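Cyclic GMP-AMP synthase-like receptor (Tribolium castaneum, PDB 7LT2) senses double-stranded RNA in the cytoplasm and, as a nucleotidyltransferase of innate immunity, joins ATP and GTP into cyclic GMP-AMP. Local coordinates at residues Q143-C157 and H167-L179. Residues are numbered along the deposited sequence; the frame is centred on the assembly and turned at random.
Sequences QKTLNTLPWVNNATC and HINWWKGGPAMTL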
# COMPACT_ATOMS: atom_id res chain seq x y z
N GLN A 143 -14.15 -9.79 14.21
CA GLN A 143 -14.33 -10.21 15.60
C GLN A 143 -15.05 -11.55 15.67
O GLN A 143 -14.65 -12.45 16.41
CB GLN A 143 -15.10 -9.15 16.38
CG GLN A 143 -14.36 -7.83 16.59
CD GLN A 143 -13.35 -7.89 17.72
OE1 GLN A 143 -13.10 -8.95 18.28
NE2 GLN A 143 -12.76 -6.74 18.05
N LYS A 144 -16.14 -11.68 14.92
CA LYS A 144 -16.89 -12.93 14.89
C LYS A 144 -15.99 -14.10 14.50
O LYS A 144 -16.06 -15.18 15.10
CB LYS A 144 -18.06 -12.80 13.91
CG LYS A 144 -19.06 -13.94 13.94
CD LYS A 144 -20.16 -13.70 12.92
CE LYS A 144 -21.21 -14.81 12.95
NZ LYS A 144 -22.35 -14.46 12.06
N THR A 145 -15.13 -13.88 13.50
CA THR A 145 -14.23 -14.93 13.02
C THR A 145 -13.16 -15.27 14.05
O THR A 145 -12.90 -16.45 14.31
CB THR A 145 -13.59 -14.47 11.70
OG1 THR A 145 -14.62 -14.22 10.73
CG2 THR A 145 -12.64 -15.54 11.17
N LEU A 146 -12.54 -14.24 14.65
CA LEU A 146 -11.52 -14.48 15.68
C LEU A 146 -12.05 -15.36 16.81
O LEU A 146 -11.32 -16.19 17.35
CB LEU A 146 -11.02 -13.14 16.22
CG LEU A 146 -10.15 -12.29 15.29
CD1 LEU A 146 -10.08 -10.86 15.80
CD2 LEU A 146 -8.76 -12.87 15.16
N ASN A 147 -13.33 -15.19 17.18
CA ASN A 147 -13.90 -15.96 18.28
C ASN A 147 -14.00 -17.45 17.97
O ASN A 147 -14.07 -18.26 18.90
CB ASN A 147 -15.29 -15.44 18.65
CG ASN A 147 -15.25 -14.09 19.33
OD1 ASN A 147 -14.24 -13.70 19.92
ND2 ASN A 147 -16.36 -13.37 19.26
N THR A 148 -14.04 -17.83 16.69
CA THR A 148 -14.17 -19.23 16.32
C THR A 148 -12.84 -19.96 16.20
O THR A 148 -12.83 -21.17 16.00
CB THR A 148 -14.93 -19.37 14.99
OG1 THR A 148 -14.11 -18.88 13.92
CG2 THR A 148 -16.23 -18.59 15.03
N LEU A 149 -11.73 -19.25 16.32
CA LEU A 149 -10.41 -19.86 16.17
C LEU A 149 -9.91 -20.35 17.52
O LEU A 149 -10.32 -19.86 18.57
CB LEU A 149 -9.43 -18.85 15.59
CG LEU A 149 -9.80 -18.25 14.23
CD1 LEU A 149 -8.74 -17.26 13.76
CD2 LEU A 149 -10.01 -19.34 13.19
N PRO A 150 -9.01 -21.35 17.52
CA PRO A 150 -8.40 -21.78 18.78
C PRO A 150 -7.55 -20.66 19.36
O PRO A 150 -6.75 -20.04 18.65
CB PRO A 150 -7.54 -22.98 18.37
CG PRO A 150 -7.99 -23.36 17.01
CD PRO A 150 -8.52 -22.12 16.37
N TRP A 151 -7.73 -20.40 20.65
CA TRP A 151 -6.92 -19.42 21.35
C TRP A 151 -5.94 -20.11 22.28
O TRP A 151 -6.29 -21.08 22.97
CB TRP A 151 -7.78 -18.44 22.16
CG TRP A 151 -8.64 -17.51 21.35
CD1 TRP A 151 -8.82 -17.54 19.99
CD2 TRP A 151 -9.43 -16.43 21.84
NE1 TRP A 151 -9.69 -16.53 19.62
CE2 TRP A 151 -10.07 -15.84 20.73
CE3 TRP A 151 -9.67 -15.90 23.12
CZ2 TRP A 151 -10.93 -14.74 20.86
CZ3 TRP A 151 -10.52 -14.82 23.24
CH2 TRP A 151 -11.14 -14.25 22.12
N VAL A 152 -4.70 -19.63 22.29
CA VAL A 152 -3.70 -20.03 23.27
C VAL A 152 -3.31 -18.78 24.05
O VAL A 152 -3.58 -17.65 23.64
CB VAL A 152 -2.47 -20.69 22.62
CG1 VAL A 152 -2.88 -21.92 21.83
CG2 VAL A 152 -1.74 -19.69 21.72
N ASN A 153 -2.66 -19.00 25.19
CA ASN A 153 -2.11 -17.91 26.01
C ASN A 153 -3.25 -16.94 26.33
O ASN A 153 -4.29 -17.38 26.85
CB ASN A 153 -0.91 -17.32 25.28
CG ASN A 153 -0.03 -16.48 26.20
OD1 ASN A 153 -0.50 -15.57 26.87
ND2 ASN A 153 1.26 -16.80 26.22
N ASN A 154 -3.11 -15.65 26.05
CA ASN A 154 -4.15 -14.66 26.33
C ASN A 154 -4.67 -14.11 25.01
O ASN A 154 -4.06 -13.20 24.43
CB ASN A 154 -3.62 -13.55 27.22
CG ASN A 154 -4.70 -12.55 27.61
OD1 ASN A 154 -5.81 -12.93 27.98
ND2 ASN A 154 -4.38 -11.26 27.50
N ALA A 155 -5.80 -14.65 24.54
CA ALA A 155 -6.47 -14.17 23.34
C ALA A 155 -5.53 -14.15 22.13
O ALA A 155 -5.53 -13.23 21.33
CB ALA A 155 -7.08 -12.78 23.56
N THR A 156 -4.70 -15.18 22.02
CA THR A 156 -3.83 -15.37 20.87
C THR A 156 -4.39 -16.52 20.04
O THR A 156 -4.50 -17.64 20.54
CB THR A 156 -2.40 -15.66 21.32
OG1 THR A 156 -1.88 -14.53 22.04
CG2 THR A 156 -1.52 -15.94 20.11
N CYS A 157 -4.74 -16.23 18.79
CA CYS A 157 -5.25 -17.28 17.91
C CYS A 157 -4.12 -18.16 17.42
O CYS A 157 -3.00 -17.68 17.18
CB CYS A 157 -5.96 -16.68 16.69
SG CYS A 157 -7.27 -15.56 17.08
N HIS A 167 0.86 -17.76 15.34
CA HIS A 167 0.09 -17.07 16.36
C HIS A 167 -0.41 -15.75 15.80
O HIS A 167 0.34 -15.02 15.14
CB HIS A 167 0.92 -16.83 17.61
CG HIS A 167 1.14 -18.05 18.45
ND1 HIS A 167 1.97 -18.06 19.55
CD2 HIS A 167 0.63 -19.30 18.34
CE1 HIS A 167 1.97 -19.27 20.08
NE2 HIS A 167 1.16 -20.04 19.37
N ILE A 168 -1.68 -15.45 16.04
CA ILE A 168 -2.30 -14.22 15.57
C ILE A 168 -2.81 -13.45 16.77
O ILE A 168 -3.65 -13.95 17.53
CB ILE A 168 -3.43 -14.49 14.56
CG1 ILE A 168 -2.87 -15.09 13.28
CG2 ILE A 168 -4.17 -13.21 14.25
CD1 ILE A 168 -3.92 -15.30 12.22
N ASN A 169 -2.29 -12.24 16.94
CA ASN A 169 -2.81 -11.28 17.89
C ASN A 169 -3.53 -10.18 17.12
O ASN A 169 -3.32 -10.01 15.92
CB ASN A 169 -1.68 -10.71 18.76
CG ASN A 169 -1.04 -11.76 19.64
OD1 ASN A 169 -1.62 -12.19 20.64
ND2 ASN A 169 0.16 -12.20 19.27
N TRP A 170 -4.41 -9.45 17.80
CA TRP A 170 -5.20 -8.47 17.07
C TRP A 170 -5.52 -7.27 17.94
O TRP A 170 -5.54 -7.35 19.18
CB TRP A 170 -6.50 -9.06 16.53
CG TRP A 170 -7.45 -9.35 17.61
CD1 TRP A 170 -8.38 -8.49 18.15
CD2 TRP A 170 -7.57 -10.57 18.33
NE1 TRP A 170 -9.07 -9.12 19.16
CE2 TRP A 170 -8.59 -10.40 19.29
CE3 TRP A 170 -6.92 -11.80 18.26
CZ2 TRP A 170 -8.98 -11.41 20.16
CZ3 TRP A 170 -7.30 -12.80 19.12
CH2 TRP A 170 -8.32 -12.60 20.06
N TRP A 171 -5.81 -6.16 17.27
CA TRP A 171 -6.14 -4.89 17.89
C TRP A 171 -6.66 -3.97 16.80
O TRP A 171 -6.55 -4.26 15.61
CB TRP A 171 -4.92 -4.27 18.60
CG TRP A 171 -3.73 -4.11 17.69
CD1 TRP A 171 -3.44 -3.04 16.90
CD2 TRP A 171 -2.67 -5.05 17.49
NE1 TRP A 171 -2.27 -3.26 16.21
CE2 TRP A 171 -1.78 -4.49 16.56
CE3 TRP A 171 -2.39 -6.32 18.00
CZ2 TRP A 171 -0.63 -5.15 16.13
CZ3 TRP A 171 -1.24 -6.98 17.58
CH2 TRP A 171 -0.38 -6.39 16.65
N LYS A 172 -7.21 -2.83 17.21
CA LYS A 172 -7.73 -1.85 16.26
C LYS A 172 -7.11 -0.49 16.57
O LYS A 172 -7.56 0.21 17.47
CB LYS A 172 -9.25 -1.79 16.31
CG LYS A 172 -9.88 -0.99 15.20
CD LYS A 172 -11.37 -1.25 15.13
CE LYS A 172 -12.03 -0.40 14.05
NZ LYS A 172 -11.92 1.05 14.38
N GLY A 173 -6.07 -0.13 15.82
CA GLY A 173 -5.43 1.16 15.95
C GLY A 173 -5.83 2.14 14.88
O GLY A 173 -5.22 3.21 14.76
N GLY A 174 -6.83 1.80 14.08
CA GLY A 174 -7.30 2.65 13.01
C GLY A 174 -8.61 2.13 12.47
O GLY A 174 -9.29 1.32 13.11
N PRO A 175 -8.98 2.57 11.27
CA PRO A 175 -10.26 2.13 10.70
C PRO A 175 -10.35 0.63 10.51
O PRO A 175 -11.44 0.06 10.64
CB PRO A 175 -10.32 2.88 9.37
CG PRO A 175 -9.39 4.04 9.53
CD PRO A 175 -8.29 3.54 10.41
N ALA A 176 -9.24 -0.03 10.21
CA ALA A 176 -9.22 -1.46 9.96
C ALA A 176 -8.58 -2.20 11.12
O ALA A 176 -7.67 -1.70 11.78
CB ALA A 176 -8.48 -1.78 8.66
N MET A 177 -9.09 -3.41 11.38
CA MET A 177 -8.46 -4.31 12.33
C MET A 177 -7.05 -4.66 11.86
O MET A 177 -6.80 -4.80 10.66
CB MET A 177 -9.27 -5.60 12.47
CG MET A 177 -10.66 -5.39 13.04
SD MET A 177 -10.55 -4.97 14.78
CE MET A 177 -9.50 -6.29 15.39
N THR A 178 -6.14 -4.81 12.81
CA THR A 178 -4.79 -5.29 12.54
C THR A 178 -4.63 -6.70 13.08
O THR A 178 -5.00 -6.98 14.22
CB THR A 178 -3.73 -4.38 13.18
OG1 THR A 178 -3.83 -3.06 12.62
CG2 THR A 178 -2.31 -4.93 12.95
N LEU A 179 -4.08 -7.59 12.26
CA LEU A 179 -3.62 -8.90 12.72
C LEU A 179 -2.10 -8.88 12.83
O LEU A 179 -1.41 -8.67 11.82
CB LEU A 179 -4.05 -10.01 11.76
CG LEU A 179 -5.55 -10.19 11.50
CD1 LEU A 179 -5.80 -11.46 10.66
CD2 LEU A 179 -6.36 -10.23 12.78
O HOH W 1 -4.51 -11.10 20.76
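Leu146, on helix 131-147, lays its CD1 methyl on one face of the Trp170 indole, 3.5 Å from the centroid of the five-membered ring and only 11° off the ring normal, a CH-pi contact, while CD2 lies more loosely against CD2 of Leu179 on strand 177-183. Around the six-membered ring the packing stays close. CZ2 of Trp151 meets CH2 of Trp170 at 3.5 Å, the two rings inclined at 50° so that they neither stack nor form a T, and the CB of Ala155 abuts the same CH2 atom. From strand 156-161, SG of Cys157 comes obliquely to CZ3 of Trp170 at 3.4 Å, a sulfur-aromatic contact. The Trp170 ring owes its place to a chi1 of 70°, which sets CG between the backbone N and the carbonyl carbon. Trp151 is itself fixed by NE1, which donates to Leu146 O from above the carbonyl plane, opposite Leu149 N. Strands 156-161 and 164-171 form an antiparallel beta hairpin in the mixed sheet of the nucleotidyltransferase domain; Cys157 and Ile168 are a hydrogen-bonded pair there, joined by N to O bonds of 2.8 Å in both directions, and Ile168 packs on Val31 of helix 18-42. On the neighbouring strand 177-183, Thr178 OG1 bonds to Asp193 of strand 188-200, a catalytic magnesium ligand by similarity. A polar patch with a water forms around Thr156 and Asn169. Thr156 OG1 donates to Asn169 OD1 at 2.7 Å, tilted from the amide carbonyl plane, and the water also donates to that oxygen. This water lies over the Trp170 face opposite Leu146. Looser packing is found at the partly exposed His167, where Val152 sets CG2 over one face of the imidazole, 3.7 Å from NE2, which hydrogen-bonds to Glu158.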